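Local coordinates for protein putative O-GlcNAcase nagJ (Clostridium perfringens, PDB 6PV5) that probably hydrolyses terminal N-acetylhexosamine residues from glycans as a family 84 glycoside hydrolase, this chain covering its N-terminal, catalytic barrel and post-catalytic helical domains, at residues S310-Q313 against Q314-L318; P339-W343 against G344-F348; V353-Y356 against T357-A361. All blocks are in the same frame, centred on the assembly; numbering follows the deposited sequence.

Contact 1: S310-Q313 against Q314-L318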
loop_
_atom_site.group_PDB
_atom_site.type_symbol
_atom_site.label_atom_id
_atom_site.label_comp_id
_atom_site.label_asym_id
_atom_site.label_seq_id
_atom_site.Cartn_x
_atom_site.Cartn_y
_atom_site.Cartn_z
ATOM N N SER A 310 29.942 -0.035 11.171
ATOM C CA SER A 310 30.060 0.390 12.557
ATOM C C SER A 310 28.693 0.770 13.099
ATOM O O SER A 310 28.191 1.855 12.819
ATOM C CB SER A 310 31.044 1.503 12.770
ATOM O OG SER A 310 31.000 1.932 14.137
ATOM N N GLY A 311 28.129 -0.146 13.891
ATOM C CA GLY A 311 26.841 0.036 14.532
ATOM C C GLY A 311 26.887 1.168 15.552
ATOM O O GLY A 311 25.928 1.926 15.669
ATOM N N VAL A 312 27.996 1.262 16.302
ATOM C CA VAL A 312 28.069 2.227 17.395
ATOM C C VAL A 312 28.038 3.640 16.804
ATOM O O VAL A 312 27.196 4.445 17.178
ATOM C CB VAL A 312 29.274 1.976 18.330
ATOM C CG1 VAL A 312 29.475 3.113 19.342
ATOM C CG2 VAL A 312 29.131 0.651 19.073
ATOM N N GLN A 313 28.893 3.891 15.807
ATOM C CA GLN A 313 29.039 5.201 15.183
ATOM C C GLN A 313 27.755 5.627 14.478
ATOM O O GLN A 313 27.362 6.793 14.566
ATOM C CB GLN A 313 30.248 5.220 14.243
ATOM C CG GLN A 313 31.563 5.047 14.993
ATOM C CD GLN A 313 32.795 4.848 14.143
ATOM O OE1 GLN A 313 32.826 4.042 13.216
ATOM N NE2 GLN A 313 33.851 5.565 14.482
ATOM N N GLN A 314 27.084 4.678 13.803
ATOM C CA GLN A 314 25.843 5.011 13.110
ATOM C C GLN A 314 24.751 5.374 14.118
ATOM O O GLN A 314 23.989 6.316 13.907
ATOM C CB GLN A 314 25.382 3.882 12.177
ATOM C CG GLN A 314 26.357 3.570 11.043
ATOM C CD GLN A 314 25.987 2.321 10.276
ATOM O OE1 GLN A 314 24.918 1.738 10.455
ATOM N NE2 GLN A 314 26.865 1.917 9.372
ATOM N N ALA A 315 24.655 4.598 15.204
ATOM C CA ALA A 315 23.636 4.853 16.202
ATOM C C ALA A 315 23.919 6.190 16.885
ATOM O O ALA A 315 22.988 6.939 17.194
ATOM C CB ALA A 315 23.581 3.719 17.191
ATOM N N GLU A 316 25.205 6.483 17.098
ATOM C CA GLU A 316 25.577 7.727 17.762
ATOM C C GLU A 316 25.193 8.943 16.920
ATOM O O GLU A 316 24.614 9.887 17.461
ATOM C CB GLU A 316 27.042 7.724 18.206
ATOM C CG GLU A 316 27.246 6.868 19.441
ATOM C CD GLU A 316 28.690 6.745 19.891
ATOM O OE1 GLU A 316 29.584 7.257 19.167
ATOM O OE2 GLU A 316 28.918 6.140 20.973
ATOM N N VAL A 317 25.485 8.897 15.606
ATOM C CA VAL A 317 25.073 9.950 14.681
ATOM C C VAL A 317 23.571 10.160 14.819
ATOM O O VAL A 317 23.128 11.299 14.925
ATOM C CB VAL A 317 25.485 9.664 13.222
ATOM C CG1 VAL A 317 24.631 10.426 12.212
ATOM C CG2 VAL A 317 26.965 9.919 12.988
ATOM N N LEU A 318 22.812 9.053 14.887
ATOM C CA LEU A 318 21.361 9.110 15.009
ATOM C C LEU A 318 20.921 9.717 16.347
ATOM O O LEU A 318 19.936 10.455 16.390
ATOM C CB LEU A 318 20.750 7.706 14.851
ATOM C CG LEU A 318 20.779 7.066 13.454
ATOM C CD1 LEU A 318 20.178 5.663 13.503
ATOM C CD2 LEU A 318 20.003 7.899 12.435
#
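Gln314 folds its side chain back over the peptide of Ser310, at the first turn of helix 311-326. With CG anti to its own carbonyl carbon (chi1 -63°) and the chain extended beyond, CG sits 3.1 Å from Ser310 O. The same oxygen accepts Gln314 N at 3.2 Å, so the carbonyl that opens the helix is touched by both backbone and side chain of one residue. This is the tight, buried part. The amide end of Gln314 is gripped at both atoms: NE2 donates to Asn308 OD1, and OE1 is hydrogen-bonded to Tyr356 OH, which fixes how the amide is turned. Beside it, Ala315 N bonds to Gly311 O, and Ala315 CB lies 3.3 Å from that oxygen, its methyl packed on Phe360 of helix 355-363.

The other flank is looser. Val312 and Glu316 run side by side, pointing the same way, and touch where Val312 CG1 comes 3.5 Å from Glu316 OE2; Glu316 itself is exposed. Gln313 turns back toward the helix start, its OE1 2.9 Å from Ser310 OG. That hydroxyl also takes a weak bond from Gln313 N at 3.3 Å, N-H...O angle 160°.

Ser310 is thus a serine N-cap, its side chain accepting, though weakly, from the Gln313 amide of the first turn. The capped helix is the connection of a beta-alpha-beta unit between strands 298-302 and 336-338, neighbours in the eight-stranded parallel TIM barrel of the catalytic domain.

Contact 2: P339-W343 against G344-F348. With EDO (1,2-ethanediol), chain F.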
loop_
_atom_site.group_PDB
_atom_site.type_symbol
_atom_site.label_atom_id
_atom_site.label_comp_id
_atom_site.label_asym_id
_atom_site.label_seq_id
_atom_site.Cartn_x
_atom_site.Cartn_y
_atom_site.Cartn_z
ATOM N N PRO A 339 18.666 -0.068 9.571
ATOM C CA PRO A 339 20.026 -0.530 9.827
ATOM C C PRO A 339 20.690 -1.118 8.582
ATOM O O PRO A 339 20.028 -1.349 7.569
ATOM C CB PRO A 339 19.875 -1.623 10.899
ATOM C CG PRO A 339 18.391 -1.749 11.179
ATOM C CD PRO A 339 17.645 -0.947 10.142
ATOM N N VAL A 340 21.999 -1.375 8.695
ATOM C CA VAL A 340 22.738 -2.125 7.697
ATOM C C VAL A 340 22.174 -3.551 7.631
ATOM O O VAL A 340 21.940 -4.056 6.540
ATOM C CB VAL A 340 24.255 -2.108 7.984
ATOM C CG1 VAL A 340 25.018 -3.096 7.114
ATOM C CG2 VAL A 340 24.850 -0.714 7.851
ATOM N N GLU A 341 21.950 -4.178 8.798
ATOM C CA GLU A 341 21.387 -5.519 8.885
ATOM C C GLU A 341 19.869 -5.395 8.967
ATOM O O GLU A 341 19.294 -5.415 10.051
ATOM C CB GLU A 341 22.024 -6.314 10.042
ATOM C CG GLU A 341 23.492 -6.651 9.809
ATOM C CD GLU A 341 24.339 -7.239 10.939
ATOM O OE1 GLU A 341 23.897 -7.261 12.115
ATOM O OE2 GLU A 341 25.467 -7.664 10.641
ATOM N N TYR A 342 19.205 -5.240 7.813
ATOM C CA TYR A 342 17.827 -4.786 7.866
ATOM C C TYR A 342 16.850 -5.937 7.698
ATOM O O TYR A 342 15.654 -5.708 7.805
ATOM C CB TYR A 342 17.526 -3.658 6.874
ATOM C CG TYR A 342 17.879 -3.932 5.434
ATOM C CD1 TYR A 342 19.091 -3.516 4.906
ATOM C CD2 TYR A 342 16.997 -4.608 4.597
ATOM C CE1 TYR A 342 19.435 -3.780 3.587
ATOM C CE2 TYR A 342 17.319 -4.863 3.277
ATOM C CZ TYR A 342 18.538 -4.460 2.773
ATOM O OH TYR A 342 18.844 -4.757 1.477
ATOM N N TRP A 343 17.351 -7.151 7.436
ATOM C CA TRP A 343 16.470 -8.313 7.431
ATOM C C TRP A 343 16.797 -9.231 8.611
ATOM O O TRP A 343 17.920 -9.259 9.100
ATOM C CB TRP A 343 16.449 -9.011 6.052
ATOM C CG TRP A 343 17.729 -9.652 5.613
ATOM C CD1 TRP A 343 18.052 -10.976 5.721
ATOM C CD2 TRP A 343 18.862 -9.021 4.992
ATOM N NE1 TRP A 343 19.304 -11.211 5.230
ATOM C CE2 TRP A 343 19.809 -10.034 4.736
ATOM C CE3 TRP A 343 19.163 -7.708 4.599
ATOM C CZ2 TRP A 343 21.038 -9.775 4.131
ATOM C CZ3 TRP A 343 20.379 -7.454 3.997
ATOM C CH2 TRP A 343 21.311 -8.471 3.780
ATOM N N GLY A 344 15.783 -9.929 9.117
ATOM C CA GLY A 344 15.921 -10.716 10.332
ATOM C C GLY A 344 17.127 -11.654 10.329
ATOM O O GLY A 344 17.910 -11.670 11.287
ATOM N N SER A 345 17.274 -12.425 9.245
ATOM C CA SER A 345 18.364 -13.388 9.164
ATOM C C SER A 345 19.741 -12.723 9.196
ATOM O O SER A 345 20.694 -13.329 9.696
ATOM C CB SER A 345 18.206 -14.302 7.977
ATOM O OG SER A 345 16.999 -15.040 8.130
ATOM N N SER A 346 19.851 -11.497 8.655
ATOM C CA SER A 346 21.117 -10.766 8.684
ATOM C C SER A 346 21.515 -10.401 10.123
ATOM O O SER A 346 22.680 -10.119 10.379
ATOM C CB SER A 346 21.112 -9.531 7.806
ATOM O OG SER A 346 20.278 -8.515 8.354
ATOM N N MET A 347 20.560 -10.456 11.061
ATOM C CA MET A 347 20.758 -9.908 12.399
ATOM C C MET A 347 21.280 -10.985 13.351
ATOM O O MET A 347 21.738 -10.655 14.446
ATOM C CB MET A 347 19.434 -9.396 12.974
ATOM C CG MET A 347 18.888 -8.149 12.305
ATOM S SD MET A 347 17.302 -7.768 13.054
ATOM C CE MET A 347 16.614 -6.652 11.827
ATOM N N PHE A 348 21.159 -12.262 12.942
ATOM C CA PHE A 348 21.413 -13.392 13.825
ATOM C C PHE A 348 22.393 -14.361 13.184
ATOM O O PHE A 348 22.282 -14.685 12.006
ATOM C CB PHE A 348 20.127 -14.158 14.155
ATOM C CG PHE A 348 19.124 -13.342 14.925
ATOM C CD1 PHE A 348 19.200 -13.233 16.306
ATOM C CD2 PHE A 348 18.109 -12.671 14.271
ATOM C CE1 PHE A 348 18.274 -12.483 17.011
ATOM C CE2 PHE A 348 17.204 -11.891 14.970
ATOM C CZ PHE A 348 17.288 -11.795 16.341
HETATM C C1 EDO F . 28.433 -8.824 11.829
HETATM O O1 EDO F . 27.412 -8.029 12.364
HETATM C C2 EDO F . 29.305 -7.889 11.198
HETATM O O2 EDO F . 29.618 -7.003 12.246
#
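Trp343 and Ser346 meet because both take the first torsion that sets the side chain between backbone N and carbonyl carbon: chi1 66° holds the Trp343 indole back over the turn, and chi1 71° swings Ser346 OG onto the Trp343 carbonyl. The turn belongs to the loop that follows strand 336-338 of the catalytic TIM barrel, where residues 344-347 have helical backbone angles without regular helical bonding. Ser346 OG donates to Trp343 O at 2.6 Å, in the carbonyl plane on a lone pair. Ser346 N also reaches Trp343 O, but this bond is weak, so the hydroxyl is the firmer tie across the turn.

Ser346 CB lies over one face of the indole, 3.5 Å from the centroid of the five-membered ring and 18° off its normal, a close CH-pi contact. Trp343 CE3 in turn stands over the centre of the Tyr342 ring, and Tyr342 OH is hydrogen-bonded to Asp305, the predicted proton donor. The turn is therefore packed against a residue that directly contacts the probable active site.

On the inner side Met347, extended beyond CG, brings CE to 3.4 Å from Glu341 O, while its side chain also touches Val391 and Trp372. Glu341 CB rests 3.3 Å from Ser346 OG, and its extended chain carries the buried carboxylate past Ser346 O. There OE1 is hydrogen-bonded to Thr357 OG1, whereas OE2 forms a salt bridge with Arg309, partners that would be expected to stabilise the negative charge. A 1,2-ethanediol, probably from the crystallisation liquor, adds one more bond: its O1 donates to Glu341 OE2 at 2.6 Å.

Contact 3: V353-Y356 against T357-A361. With EDO (1,2-ethanediol), chain F.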
loop_
_atom_site.group_PDB
_atom_site.type_symbol
_atom_site.label_atom_id
_atom_site.label_comp_id
_atom_site.label_asym_id
_atom_site.label_seq_id
_atom_site.Cartn_x
_atom_site.Cartn_y
_atom_site.Cartn_z
ATOM N N VAL A 353 22.950 -12.857 18.539
ATOM C CA VAL A 353 22.778 -11.605 17.817
ATOM C C VAL A 353 24.119 -11.198 17.214
ATOM O O VAL A 353 25.153 -11.301 17.863
ATOM C CB VAL A 353 22.168 -10.527 18.737
ATOM C CG1 VAL A 353 21.943 -9.197 18.017
ATOM C CG2 VAL A 353 20.851 -11.019 19.319
ATOM N N LYS A 354 24.121 -10.762 15.951
ATOM C CA LYS A 354 25.383 -10.401 15.309
ATOM C C LYS A 354 25.932 -9.084 15.871
ATOM O O LYS A 354 25.184 -8.280 16.403
ATOM C CB LYS A 354 25.249 -10.400 13.784
ATOM C CG LYS A 354 25.613 -11.732 13.140
ATOM C CD LYS A 354 25.014 -11.964 11.784
ATOM C CE LYS A 354 25.831 -11.374 10.657
ATOM N NZ LYS A 354 24.982 -11.156 9.454
ATOM N N THR A 355 27.240 -8.863 15.717
ATOM C CA THR A 355 27.907 -7.715 16.314
ATOM C C THR A 355 27.255 -6.404 15.876
ATOM O O THR A 355 26.904 -5.579 16.723
ATOM C CB THR A 355 29.411 -7.715 16.009
ATOM O OG1 THR A 355 29.926 -9.015 16.284
ATOM C CG2 THR A 355 30.183 -6.691 16.810
ATOM N N TYR A 356 27.087 -6.193 14.562
ATOM C CA TYR A 356 26.543 -4.906 14.133
ATOM C C TYR A 356 25.214 -4.611 14.832
ATOM O O TYR A 356 25.002 -3.511 15.345
ATOM C CB TYR A 356 26.484 -4.749 12.605
ATOM C CG TYR A 356 25.657 -3.558 12.168
ATOM C CD1 TYR A 356 26.252 -2.338 11.891
ATOM C CD2 TYR A 356 24.275 -3.633 12.098
ATOM C CE1 TYR A 356 25.504 -1.232 11.506
ATOM C CE2 TYR A 356 23.507 -2.526 11.762
ATOM C CZ TYR A 356 24.125 -1.326 11.451
ATOM O OH TYR A 356 23.384 -0.231 11.116
ATOM N N THR A 357 24.313 -5.600 14.843
ATOM C CA THR A 357 22.973 -5.397 15.372
ATOM C C THR A 357 23.046 -5.165 16.876
ATOM O O THR A 357 22.272 -4.371 17.425
ATOM C CB THR A 357 22.042 -6.574 15.039
ATOM O OG1 THR A 357 21.820 -6.567 13.624
ATOM C CG2 THR A 357 20.703 -6.483 15.742
ATOM N N LYS A 358 23.953 -5.909 17.524
ATOM C CA LYS A 358 24.122 -5.819 18.963
ATOM C C LYS A 358 24.488 -4.377 19.323
ATOM O O LYS A 358 23.821 -3.751 20.121
ATOM C CB LYS A 358 25.170 -6.834 19.428
ATOM C CG LYS A 358 25.540 -6.766 20.900
ATOM C CD LYS A 358 26.532 -7.836 21.312
ATOM C CE LYS A 358 26.901 -7.750 22.778
ATOM N NZ LYS A 358 25.692 -7.663 23.635
ATOM N N GLU A 359 25.517 -3.856 18.669
ATOM C CA GLU A 359 26.032 -2.523 18.920
ATOM C C GLU A 359 25.033 -1.458 18.478
ATOM O O GLU A 359 24.791 -0.503 19.217
ATOM C CB GLU A 359 27.384 -2.382 18.223
ATOM C CG GLU A 359 28.373 -3.417 18.722
ATOM C CD GLU A 359 29.804 -3.183 18.289
ATOM O OE1 GLU A 359 30.011 -2.355 17.372
ATOM O OE2 GLU A 359 30.708 -3.837 18.874
ATOM N N PHE A 360 24.440 -1.633 17.284
ATOM C CA PHE A 360 23.473 -0.666 16.792
ATOM C C PHE A 360 22.279 -0.583 17.745
ATOM O O PHE A 360 21.897 0.516 18.160
ATOM C CB PHE A 360 23.102 -0.913 15.321
ATOM C CG PHE A 360 22.226 0.145 14.693
ATOM C CD1 PHE A 360 22.766 1.328 14.201
ATOM C CD2 PHE A 360 20.847 -0.030 14.596
ATOM C CE1 PHE A 360 21.944 2.296 13.629
ATOM C CE2 PHE A 360 20.030 0.930 14.010
ATOM C CZ PHE A 360 20.585 2.093 13.517
ATOM N N ALA A 361 21.694 -1.739 18.095
ATOM C CA ALA A 361 20.476 -1.760 18.890
ATOM C C ALA A 361 20.729 -1.279 20.327
ATOM O O ALA A 361 19.896 -0.587 20.908
ATOM C CB ALA A 361 19.865 -3.142 18.880
HETATM C C1 EDO F . 28.433 -8.824 11.829
HETATM O O1 EDO F . 27.412 -8.029 12.364
HETATM C C2 EDO F . 29.305 -7.889 11.198
HETATM O O2 EDO F . 29.618 -7.003 12.246
#
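Tyr356 and Phe360, one helical turn apart, lie side by side and point the same way. Tyr356 can be followed outward from CB, which sits 3.4 Å from O1 of a bound 1,2-ethanediol. With CG anti to the backbone N (chi1 168°), the ring is carried along the helix toward Phe360, CD2 passing 3.4 Å from Thr357 N. CE2 then comes 3.9 Å from Phe360 CB, which lies over the Tyr356 face, offset toward the rim, as a CH-pi contact. CZ meets both CB and CG of Phe360. At the tip, OH stands over the Phe360 face, 3.5 Å from CD1, and besides its bond to Gln314 is hydrogen-bonded to Val340 N, so the buried hydroxyl is satisfied and the ring's place is fixed. The two ring planes are only 11° apart, yet they are slid so far, with centroids at 5.5 Å, that they barely overlap.

Both rings belong to the first turns of helix 355-363, one of the outer helices of the catalytic TIM (beta/alpha)8 barrel; it lies between helices 311-326 and 385-395, and Phe360 touches Leu318 of the former and Tyr395 of the latter. Lys354 is its N-cap residue. The ethanediol O1 accepts from Tyr356 N at 2.9 Å, N-H...O angle 165°, filling an acceptor position at the start of the helix.

On another flank, Val353 and Thr357 cross at about a right angle, Val353 CG1 meeting Thr357 CG2. On the flank that faces both solvent and Val312 of helix 311-326, Thr355 and Glu359 run alongside one another, and Thr355 CG2 reaches Glu359 OE2 at 3.6 Å.

In the fold
All three contacts belong to the catalytic TIM barrel and are partly buried, with Glu316 exposed in contact 1, Ser345 in contact 2, and Thr355 and Lys358 in contact 3. Contacts 1 and 3 are first turns of neighbouring outer helices, each pairing a valine or threonine with a glutamate one turn on. Contact 1 is capped by its own serine; in contact 3 an ethanediol accepts from a first-turn amide. Contact 2, an irregular loop closest to the predicted proton donor, relies on a serine hydroxyl and an indole instead of helical bonds. Polar bonds such as Ser346 O with Lys354 NZ join it to contact 3; Val340 packs on Gln314 of contact 1.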